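Local coordinates for Alr3699 protein (Nostoc sp., PDB 4XSO) that is a glycosyltransferase-family protein of the GT-B fold, built from two Rossmann-like domains, each with a parallel beta sheet, at residues K8-D13 / R35-L40; N103-L108 / L122-H127; S195-Q200 / P277-A282; A204-V209 / Q234-L239. One frame throughout, in Å; residues are numbered along the deposited sequence.

Contact 1: K8-D13 / R35-L40; sequences KILFLD and RALVGL
Ile9 and Phe11 both hydrogen-bond to the backbone of Leu37, strand 9-13 lying parallel to strand 36-40 in the first beta-alpha-beta unit of the N-terminal Rossmann-like domain, with helix 20-29 as the crossover. Ile9 N donates to Arg35 O, and Ile9 O accepts from Leu37 N; Phe11 N then takes Leu37 O at 2.9 Å, and Asp13 N takes Gly39 O. The shortest of the five bonds runs from Gly39 N to Phe11 O, 2.8 Å and nearly straight at 171°. Several of the carbonyls also receive a CA-H, as Arg35 O does from Lys8 CA at 3.1 Å. The alternate residues of 9-13 turn their backbone the other way: Leu10 and Leu12 bond to strand 99-102 and Asn103. Asp13 finds its carboxylate partners outside the pair, OD1 at Ser15 N and OD2 at Asn103 ND2, while Arg35 NH1 reaches Met7 O. On the face of Leu10 and Leu37, Leu10 CD1 lies beside Leu37 CB. On the other, the Phe11 ring has Ile9 CG2 over its centre, 3.5 Å above the plane, and at its edge the methyl of Ala36, CB standing 3.7 Å from Phe11 CE2.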
# COMPACT_ATOMS: atom_id res chain seq x y z
N LYS A 8 11.66 20.20 -2.17
CA LYS A 8 12.25 19.14 -1.33
C LYS A 8 11.97 17.77 -1.92
O LYS A 8 10.80 17.45 -2.29
CB LYS A 8 11.71 19.19 0.09
CG LYS A 8 11.97 20.53 0.77
CD LYS A 8 11.33 20.59 2.17
CE LYS A 8 12.21 19.91 3.23
NZ LYS A 8 11.48 19.44 4.45
N ILE A 9 13.03 16.96 -2.01
CA ILE A 9 12.90 15.63 -2.58
C ILE A 9 13.04 14.54 -1.57
O ILE A 9 14.01 14.57 -0.78
CB ILE A 9 13.92 15.38 -3.71
CG1 ILE A 9 13.86 16.47 -4.75
CG2 ILE A 9 13.75 13.95 -4.30
CD1 ILE A 9 14.75 16.19 -5.98
N LEU A 10 12.10 13.58 -1.60
CA LEU A 10 12.24 12.41 -0.88
C LEU A 10 12.65 11.29 -1.88
O LEU A 10 11.84 10.85 -2.70
CB LEU A 10 10.94 12.09 -0.04
CG LEU A 10 10.97 10.64 0.53
CD1 LEU A 10 12.02 10.51 1.61
CD2 LEU A 10 9.63 10.16 1.10
N PHE A 11 13.89 10.87 -1.79
CA PHE A 11 14.48 9.83 -2.62
C PHE A 11 14.22 8.58 -1.85
O PHE A 11 14.34 8.60 -0.60
CB PHE A 11 16.00 9.98 -2.82
CG PHE A 11 16.42 11.19 -3.64
CD1 PHE A 11 16.43 11.14 -5.03
CD2 PHE A 11 16.83 12.36 -3.01
CE1 PHE A 11 16.81 12.22 -5.78
CE2 PHE A 11 17.34 13.41 -3.78
CZ PHE A 11 17.28 13.37 -5.15
N LEU A 12 13.88 7.52 -2.57
CA LEU A 12 13.66 6.23 -1.98
C LEU A 12 14.44 5.15 -2.67
O LEU A 12 14.51 5.08 -3.91
CB LEU A 12 12.16 5.86 -2.06
CG LEU A 12 11.17 6.64 -1.25
CD1 LEU A 12 9.74 6.16 -1.59
CD2 LEU A 12 11.49 6.43 0.23
N ASP A 13 15.01 4.26 -1.89
CA ASP A 13 15.84 3.23 -2.49
C ASP A 13 15.82 1.97 -1.61
O ASP A 13 16.02 2.04 -0.41
CB ASP A 13 17.25 3.76 -2.74
CG ASP A 13 18.12 2.80 -3.56
OD1 ASP A 13 18.32 1.63 -3.12
OD2 ASP A 13 18.69 3.23 -4.61
N ARG A 35 17.96 19.91 0.85
CA ARG A 35 16.51 19.86 0.74
C ARG A 35 16.05 18.47 0.27
O ARG A 35 15.11 18.31 -0.54
CB ARG A 35 16.01 20.99 -0.20
CG ARG A 35 16.55 20.91 -1.64
CD ARG A 35 16.30 22.23 -2.37
NE ARG A 35 16.96 22.43 -3.66
CZ ARG A 35 16.43 22.34 -4.88
NH1 ARG A 35 15.19 21.99 -5.13
NH2 ARG A 35 17.19 22.57 -5.89
N ALA A 36 16.74 17.46 0.74
CA ALA A 36 16.37 16.09 0.42
C ALA A 36 16.60 15.15 1.55
O ALA A 36 17.27 15.52 2.49
CB ALA A 36 17.11 15.65 -0.82
N LEU A 37 15.99 13.96 1.47
CA LEU A 37 16.12 12.85 2.36
C LEU A 37 16.18 11.60 1.50
O LEU A 37 15.35 11.44 0.61
CB LEU A 37 14.91 12.78 3.30
CG LEU A 37 14.94 11.66 4.36
CD1 LEU A 37 16.20 11.67 5.19
CD2 LEU A 37 13.71 11.81 5.29
N VAL A 38 17.15 10.73 1.72
CA VAL A 38 17.12 9.38 1.15
C VAL A 38 16.55 8.34 2.17
O VAL A 38 17.11 8.09 3.23
CB VAL A 38 18.49 8.89 0.65
CG1 VAL A 38 18.34 7.50 0.02
CG2 VAL A 38 19.07 9.83 -0.37
N GLY A 39 15.41 7.80 1.85
CA GLY A 39 14.78 6.75 2.63
C GLY A 39 15.24 5.41 2.06
O GLY A 39 15.08 5.10 0.86
N LEU A 40 15.91 4.64 2.90
CA LEU A 40 16.27 3.29 2.55
C LEU A 40 15.33 2.26 3.21
O LEU A 40 14.81 2.48 4.29
CB LEU A 40 17.69 3.00 3.02
CG LEU A 40 18.82 3.88 2.47
CD1 LEU A 40 20.15 3.43 3.08
CD2 LEU A 40 18.86 3.80 0.95

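Contact 2: N103-L108 / L122-H127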
# COMPACT_ATOMS: atom_id res chain seq x y z
N ASN A 103 14.08 5.08 -6.79
CA ASN A 103 15.29 4.70 -7.46
C ASN A 103 15.47 3.18 -7.71
O ASN A 103 16.45 2.76 -8.30
CB ASN A 103 16.47 5.30 -6.71
CG ASN A 103 17.70 5.48 -7.60
OD1 ASN A 103 17.63 6.16 -8.58
ND2 ASN A 103 18.83 4.89 -7.22
N THR A 104 14.52 2.38 -7.25
CA THR A 104 14.58 0.93 -7.38
C THR A 104 13.16 0.45 -7.40
O THR A 104 12.20 1.24 -7.19
CB THR A 104 15.32 0.22 -6.20
OG1 THR A 104 14.51 0.28 -5.01
CG2 THR A 104 16.69 0.80 -5.97
N GLN A 105 12.97 -0.84 -7.74
CA GLN A 105 11.61 -1.38 -7.91
C GLN A 105 10.70 -1.40 -6.72
O GLN A 105 9.53 -1.02 -6.80
CB GLN A 105 11.64 -2.83 -8.43
CG GLN A 105 11.77 -2.95 -9.91
CD GLN A 105 11.70 -4.40 -10.38
OE1 GLN A 105 12.68 -4.93 -10.94
NE2 GLN A 105 10.57 -5.06 -10.15
N LYS A 106 11.17 -1.93 -5.62
CA LYS A 106 10.39 -1.86 -4.40
C LYS A 106 10.15 -0.42 -3.93
O LYS A 106 9.14 -0.13 -3.24
CB LYS A 106 11.12 -2.58 -3.29
CG LYS A 106 11.55 -4.04 -3.62
CD LYS A 106 11.61 -4.85 -2.32
CE LYS A 106 12.77 -5.82 -2.26
NZ LYS A 106 12.44 -7.08 -2.96
N ALA A 107 11.05 0.48 -4.25
CA ALA A 107 10.84 1.90 -3.81
C ALA A 107 9.72 2.45 -4.66
O ALA A 107 8.91 3.29 -4.21
CB ALA A 107 12.10 2.74 -3.95
N LEU A 108 9.62 1.95 -5.89
CA LEU A 108 8.57 2.40 -6.82
C LEU A 108 7.17 1.89 -6.33
O LEU A 108 6.18 2.62 -6.30
CB LEU A 108 8.87 1.97 -8.30
CG LEU A 108 7.54 2.18 -9.05
CD1 LEU A 108 7.42 3.64 -9.45
CD2 LEU A 108 7.38 1.19 -10.14
N LEU A 122 5.49 11.73 -8.33
CA LEU A 122 6.41 10.64 -8.26
C LEU A 122 7.20 10.59 -9.57
O LEU A 122 6.65 10.69 -10.69
CB LEU A 122 5.63 9.37 -8.09
CG LEU A 122 6.35 8.04 -8.26
CD1 LEU A 122 7.24 7.82 -7.06
CD2 LEU A 122 5.36 6.85 -8.46
N VAL A 123 8.49 10.39 -9.39
CA VAL A 123 9.45 10.11 -10.43
C VAL A 123 10.03 8.76 -10.11
O VAL A 123 10.36 8.47 -8.97
CB VAL A 123 10.62 11.11 -10.45
CG1 VAL A 123 11.61 10.66 -11.50
CG2 VAL A 123 10.14 12.55 -10.75
N TYR A 124 10.10 7.92 -11.11
CA TYR A 124 10.75 6.67 -11.05
C TYR A 124 12.03 6.75 -11.94
O TYR A 124 11.93 7.02 -13.11
CB TYR A 124 9.82 5.61 -11.65
CG TYR A 124 10.33 4.17 -11.74
CD1 TYR A 124 11.25 3.68 -10.87
CD2 TYR A 124 9.78 3.29 -12.70
CE1 TYR A 124 11.66 2.36 -10.94
CE2 TYR A 124 10.18 1.97 -12.79
CZ TYR A 124 11.12 1.52 -11.89
OH TYR A 124 11.51 0.20 -11.90
N HIS A 125 13.18 6.51 -11.35
CA HIS A 125 14.44 6.37 -12.09
C HIS A 125 14.78 4.95 -12.22
O HIS A 125 15.00 4.29 -11.22
CB HIS A 125 15.54 7.06 -11.33
CG HIS A 125 16.74 7.30 -12.15
ND1 HIS A 125 17.48 8.44 -12.02
CD2 HIS A 125 17.32 6.57 -13.14
CE1 HIS A 125 18.50 8.39 -12.86
NE2 HIS A 125 18.43 7.27 -13.55
N LEU A 126 14.68 4.47 -13.46
CA LEU A 126 14.75 3.09 -13.80
C LEU A 126 16.22 2.81 -14.12
O LEU A 126 16.78 3.33 -15.12
CB LEU A 126 13.88 2.89 -15.04
CG LEU A 126 13.83 1.49 -15.69
CD1 LEU A 126 13.27 0.43 -14.75
CD2 LEU A 126 13.00 1.52 -16.95
N HIS A 127 16.86 2.02 -13.28
CA HIS A 127 18.22 1.65 -13.49
C HIS A 127 18.36 0.19 -13.98
O HIS A 127 19.49 -0.25 -14.22
CB HIS A 127 19.04 1.78 -12.21
CG HIS A 127 19.12 3.17 -11.67
ND1 HIS A 127 20.02 4.09 -12.13
CD2 HIS A 127 18.43 3.80 -10.68
CE1 HIS A 127 19.90 5.23 -11.48
NE2 HIS A 127 18.95 5.07 -10.57
O HOH W 1 15.66 1.59 -10.72
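Leu108 lies over one face of the Tyr124 ring, the two side chains crossing at about a right angle, where the first turn of helix 105-118 packs on strand 122-126 within a beta-alpha-beta unit of the N-terminal Rossmann-like domain. Its CB makes a CH-pi contact 4.1 Å from the Tyr124 ring centroid, displaced toward the rim. CG sits anti to the backbone N (chi1 166°), and beyond it the two methyls divide the ring: CD1 comes 3.7 Å from Tyr124 CG, whereas CD2 lies nearer the CE2 side. CD1 also meets Leu122 CD2, and Leu126 CA stands on the opposite face of the ring, toward the rim. At its hydroxyl end, Tyr124 OH touches Gln105 CG.

Past the strand end the contact turns polar. His127 NE2 donates to Asn103 OD1 over 2.6 Å; the acceptor lies in the imidazole plane, but the nitrogen stands 37° above the plane of the amide. Asn103 ND2 also bonds to Ala21 O, and His127 ND1 to a bound glycerol. The His127 ring also lies against that of His125, whose ND1 bonds to Tyr101 OH. One water completes the join: it donates to Asn103 O and to His125 O, and accepts from His127 N at 2.9 Å.

Contact 3: S195-Q200 / P277-A282; sequences SKLRQQ and PQLMAA
Arg198 reaches Ala282 with most of the length of its side chain. From CB, CG is set anti to the carbonyl carbon (chi1 -71°), and there it meets the methyl of the other helix, with Ala282 CB 3.6 Å from Arg198 CG. CG and the next carbon, CD, both also lie 3.5 Å from Ala282 O. The chain then bends at chi3, and beyond the bend NH1 donates to Ala282 O at 3.0 Å, with an angle of 160° at the hydrogen. The acceptor sits at the guanidinium edge, in its plane, and the nitrogen approaches nearly along the C=O axis. NH1 has a second partner in Asp284, through a salt bridge to OD2, while NH2 bonds to the carbonyls of Ala204 and Asn206. With both terminal nitrogens engaged, the flat group is held against rotation, and the nearby carboxylate probably helps to balance its charge.

The helices that meet here, 191-201 and 276-282, belong to the C-terminal Rossmann-like domain of the GT-B fold. Their segments run almost perpendicular, at 83°, with axes 9.2 Å apart at closest approach.

Leu197 makes the apolar part of the crossing through one methyl. Its CD2 lies 3.5 Å from Gln278 O, close to the backbone of the facing helix, and touches the side chains on that helix as well: CB of Gln278, CD2 of Leu279 and CB of Ala282. Leu279 in turn packs on Leu201, further along helix 191-201, and on Phe212 of strand 207-212.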
# COMPACT_ATOMS: atom_id res chain seq x y z
N SER A 195 53.44 5.32 -14.69
CA SER A 195 54.71 4.56 -14.74
C SER A 195 55.05 3.97 -13.39
O SER A 195 55.43 2.81 -13.31
CB SER A 195 55.85 5.44 -15.26
OG SER A 195 57.05 4.66 -15.31
N LYS A 196 54.85 4.72 -12.31
CA LYS A 196 55.13 4.16 -11.00
C LYS A 196 54.25 3.00 -10.62
O LYS A 196 54.68 1.99 -9.99
CB LYS A 196 55.04 5.25 -9.92
CG LYS A 196 56.30 6.13 -9.88
CD LYS A 196 57.61 5.30 -10.06
CE LYS A 196 58.87 5.94 -9.49
NZ LYS A 196 59.06 5.64 -8.03
N LEU A 197 52.98 3.18 -10.89
CA LEU A 197 52.02 2.17 -10.57
C LEU A 197 52.30 0.86 -11.35
O LEU A 197 52.24 -0.22 -10.75
CB LEU A 197 50.58 2.70 -10.78
CG LEU A 197 49.44 1.74 -10.44
CD1 LEU A 197 49.48 1.27 -8.99
CD2 LEU A 197 48.11 2.43 -10.69
N ARG A 198 52.55 0.97 -12.66
CA ARG A 198 52.91 -0.22 -13.43
C ARG A 198 54.20 -0.92 -12.82
O ARG A 198 54.29 -2.13 -12.74
CB ARG A 198 53.09 0.15 -14.89
CG ARG A 198 51.78 0.46 -15.59
CD ARG A 198 52.02 1.13 -16.93
NE ARG A 198 52.80 0.31 -17.84
CZ ARG A 198 52.32 -0.63 -18.64
NH1 ARG A 198 51.03 -0.91 -18.69
NH2 ARG A 198 53.16 -1.27 -19.43
N GLN A 199 55.14 -0.12 -12.36
CA GLN A 199 56.37 -0.61 -11.73
C GLN A 199 56.06 -1.39 -10.49
O GLN A 199 56.51 -2.50 -10.38
CB GLN A 199 57.37 0.52 -11.42
CG GLN A 199 58.21 0.88 -12.62
CD GLN A 199 59.15 2.08 -12.41
OE1 GLN A 199 58.97 2.92 -11.51
NE2 GLN A 199 60.16 2.17 -13.27
N GLN A 200 55.29 -0.81 -9.56
CA GLN A 200 54.95 -1.46 -8.33
C GLN A 200 54.11 -2.71 -8.55
O GLN A 200 54.13 -3.64 -7.75
CB GLN A 200 54.23 -0.49 -7.43
CG GLN A 200 55.15 0.64 -6.98
CD GLN A 200 54.58 1.46 -5.84
OE1 GLN A 200 53.47 1.23 -5.38
NE2 GLN A 200 55.34 2.43 -5.37
N PRO A 277 40.41 4.74 -11.18
CA PRO A 277 40.90 5.54 -12.29
C PRO A 277 42.37 5.40 -12.54
O PRO A 277 42.84 5.38 -13.69
CB PRO A 277 40.55 6.99 -11.84
CG PRO A 277 39.38 6.81 -10.89
CD PRO A 277 39.76 5.59 -10.14
N GLN A 278 43.14 5.35 -11.47
CA GLN A 278 44.57 5.20 -11.60
C GLN A 278 44.99 3.83 -12.17
O GLN A 278 45.86 3.73 -13.04
CB GLN A 278 45.23 5.37 -10.21
CG GLN A 278 45.15 6.79 -9.62
CD GLN A 278 43.73 7.22 -9.30
OE1 GLN A 278 42.88 6.41 -8.82
NE2 GLN A 278 43.45 8.51 -9.52
N LEU A 279 44.39 2.77 -11.62
CA LEU A 279 44.57 1.43 -12.17
C LEU A 279 44.22 1.37 -13.61
O LEU A 279 44.98 0.83 -14.37
CB LEU A 279 43.74 0.42 -11.38
CG LEU A 279 44.38 0.16 -10.02
CD1 LEU A 279 43.35 -0.52 -9.12
CD2 LEU A 279 45.64 -0.70 -10.12
N MET A 280 43.07 1.95 -14.00
CA MET A 280 42.65 2.01 -15.43
C MET A 280 43.74 2.68 -16.30
O MET A 280 44.15 2.21 -17.37
CB MET A 280 41.34 2.77 -15.52
CG MET A 280 40.08 2.04 -15.00
SD MET A 280 38.53 2.88 -15.38
CE MET A 280 37.47 1.51 -14.86
N ALA A 281 44.23 3.81 -15.82
CA ALA A 281 45.27 4.53 -16.49
C ALA A 281 46.49 3.67 -16.69
O ALA A 281 47.15 3.76 -17.73
CB ALA A 281 45.65 5.80 -15.74
N ALA A 282 46.79 2.80 -15.74
CA ALA A 282 47.93 1.95 -15.92
C ALA A 282 47.72 0.75 -16.84
O ALA A 282 48.66 0.09 -17.15
CB ALA A 282 48.43 1.50 -14.60

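Contact 4: A204-V209 / Q234-L239; sequences ANNFVV and QVTAIL
Gln234 O is gripped by two donors from the facing segment. Phe207 N bonds to it at 2.8 Å, standing 44° above the carbonyl plane, and Asn206 ND2 adds a weak, bent bond of 3.3 Å. The Asn206 amide meanwhile lies against a threonine methyl, with its CG 3.7 Å from Thr236 CG2, the two side chains crossing at about a right angle. From there the strands zip up in parallel: Thr236 N to Phe207 O, Val209 N to Thr236 O, and Ile238 N to Val209 O.

Thr236 OG1 is buried and has no polar partner in the model. Its chi1 of 64° places it between the backbone N and the carbonyl carbon, where its two nearest side-chain neighbours across the contact are carbons, Asn206 CB and Val208 CG2, the latter 3.9 Å away. Further along the same face, Val208 and Ile238 cross at a slant, CG1 of Val208 touching CG2 of Ile238. On the other face Val209 CG2 touches Val235 CG1 at 4.0 Å; helices 221-228 and 336-348 pack over these two valines. Val208 N turns away from strand 235-240 to the carboxylate of Asp284, on the side where strand 285-287 adjoins. Strand 207-212, helix 221-228 and strand 235-240 form the first beta-alpha-beta unit of the C-terminal Rossmann-like domain of a GT-B fold.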
# COMPACT_ATOMS: atom_id res chain seq x y z
N ALA A 204 55.36 -3.47 -15.92
CA ALA A 204 55.84 -2.32 -16.73
C ALA A 204 56.19 -2.71 -18.16
O ALA A 204 55.90 -1.97 -19.11
CB ALA A 204 57.00 -1.61 -16.07
N ASN A 205 56.71 -3.90 -18.35
CA ASN A 205 57.01 -4.36 -19.70
C ASN A 205 55.94 -5.21 -20.31
O ASN A 205 56.18 -5.83 -21.32
CB ASN A 205 58.35 -5.12 -19.72
CG ASN A 205 59.50 -4.25 -19.27
OD1 ASN A 205 59.81 -3.27 -19.92
ND2 ASN A 205 60.10 -4.58 -18.14
N ASN A 206 54.76 -5.24 -19.71
CA ASN A 206 53.65 -6.00 -20.25
C ASN A 206 52.59 -5.17 -21.04
O ASN A 206 52.49 -3.92 -20.88
CB ASN A 206 52.91 -6.68 -19.10
CG ASN A 206 53.76 -7.67 -18.36
OD1 ASN A 206 53.84 -7.63 -17.13
ND2 ASN A 206 54.34 -8.58 -19.08
N PHE A 207 51.76 -5.87 -21.80
CA PHE A 207 50.51 -5.30 -22.32
C PHE A 207 49.43 -5.72 -21.34
O PHE A 207 49.07 -6.90 -21.24
CB PHE A 207 50.18 -5.76 -23.74
CG PHE A 207 49.06 -5.02 -24.39
CD1 PHE A 207 47.74 -5.41 -24.16
CD2 PHE A 207 49.32 -3.89 -25.19
CE1 PHE A 207 46.70 -4.71 -24.72
CE2 PHE A 207 48.26 -3.21 -25.79
CZ PHE A 207 46.95 -3.63 -25.56
N VAL A 208 48.92 -4.73 -20.61
CA VAL A 208 48.05 -4.99 -19.51
C VAL A 208 46.57 -4.77 -19.87
O VAL A 208 46.13 -3.67 -20.19
CB VAL A 208 48.44 -4.09 -18.33
CG1 VAL A 208 47.47 -4.27 -17.17
CG2 VAL A 208 49.85 -4.37 -17.85
N VAL A 209 45.80 -5.82 -19.74
CA VAL A 209 44.37 -5.77 -19.88
C VAL A 209 43.73 -5.80 -18.51
O VAL A 209 43.91 -6.77 -17.74
CB VAL A 209 43.81 -6.96 -20.67
CG1 VAL A 209 42.31 -6.79 -20.85
CG2 VAL A 209 44.49 -7.08 -22.01
N GLN A 234 53.50 -11.41 -23.65
CA GLN A 234 53.61 -10.17 -22.94
C GLN A 234 52.23 -9.62 -22.47
O GLN A 234 52.20 -8.67 -21.64
CB GLN A 234 54.38 -9.11 -23.74
CG GLN A 234 53.63 -8.40 -24.86
CD GLN A 234 53.60 -9.23 -26.12
OE1 GLN A 234 53.83 -10.44 -26.07
NE2 GLN A 234 53.33 -8.59 -27.26
N VAL A 235 51.12 -10.25 -22.90
CA VAL A 235 49.80 -9.86 -22.45
C VAL A 235 49.51 -10.46 -21.10
O VAL A 235 49.38 -11.71 -20.94
CB VAL A 235 48.66 -10.25 -23.43
CG1 VAL A 235 47.30 -9.77 -22.90
CG2 VAL A 235 48.91 -9.69 -24.82
N THR A 236 49.27 -9.57 -20.12
CA THR A 236 48.79 -9.98 -18.78
C THR A 236 47.49 -9.28 -18.39
O THR A 236 47.18 -8.16 -18.84
CB THR A 236 49.78 -9.62 -17.66
OG1 THR A 236 49.88 -8.22 -17.59
CG2 THR A 236 51.09 -10.16 -17.90
N ALA A 237 46.72 -9.98 -17.56
CA ALA A 237 45.44 -9.48 -17.10
C ALA A 237 45.53 -9.08 -15.61
O ALA A 237 46.19 -9.75 -14.83
CB ALA A 237 44.38 -10.52 -17.37
N ILE A 238 44.96 -7.93 -15.24
CA ILE A 238 44.75 -7.60 -13.85
C ILE A 238 43.29 -7.64 -13.63
O ILE A 238 42.50 -7.04 -14.39
CB ILE A 238 45.38 -6.23 -13.41
CG1 ILE A 238 44.78 -5.07 -14.18
CG2 ILE A 238 46.89 -6.21 -13.61
CD1 ILE A 238 45.12 -3.72 -13.55
N LEU A 239 42.90 -8.40 -12.60
CA LEU A 239 41.51 -8.51 -12.15
C LEU A 239 41.38 -7.72 -10.86
O LEU A 239 42.02 -8.03 -9.84
CB LEU A 239 41.08 -9.96 -11.92
CG LEU A 239 41.41 -10.90 -13.10
CD1 LEU A 239 40.76 -12.25 -12.83
CD2 LEU A 239 40.89 -10.42 -14.39

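The four contacts fall into two pairs, one in each Rossmann-like domain of the GT-B fold. Contacts 1 and 2 share the seven-stranded parallel sheet of the N-terminal domain; their centres are 12 Å apart, and they touch where Leu12 and Asp13 meet Asn103. Contacts 3 and 4, with centres 11 Å apart, join in the C-terminal domain through Arg198, which reaches from helix 191-201 to the carbonyls leading into strand 207-212. Along the chain contact 1 closes before contact 2 opens, whereas both segments of contact 4 fall between those of contact 3. The pairs stay apart, about 18 Å between the nearest atoms of contacts 2 and 3, in keeping with two domains that each have their own sheet.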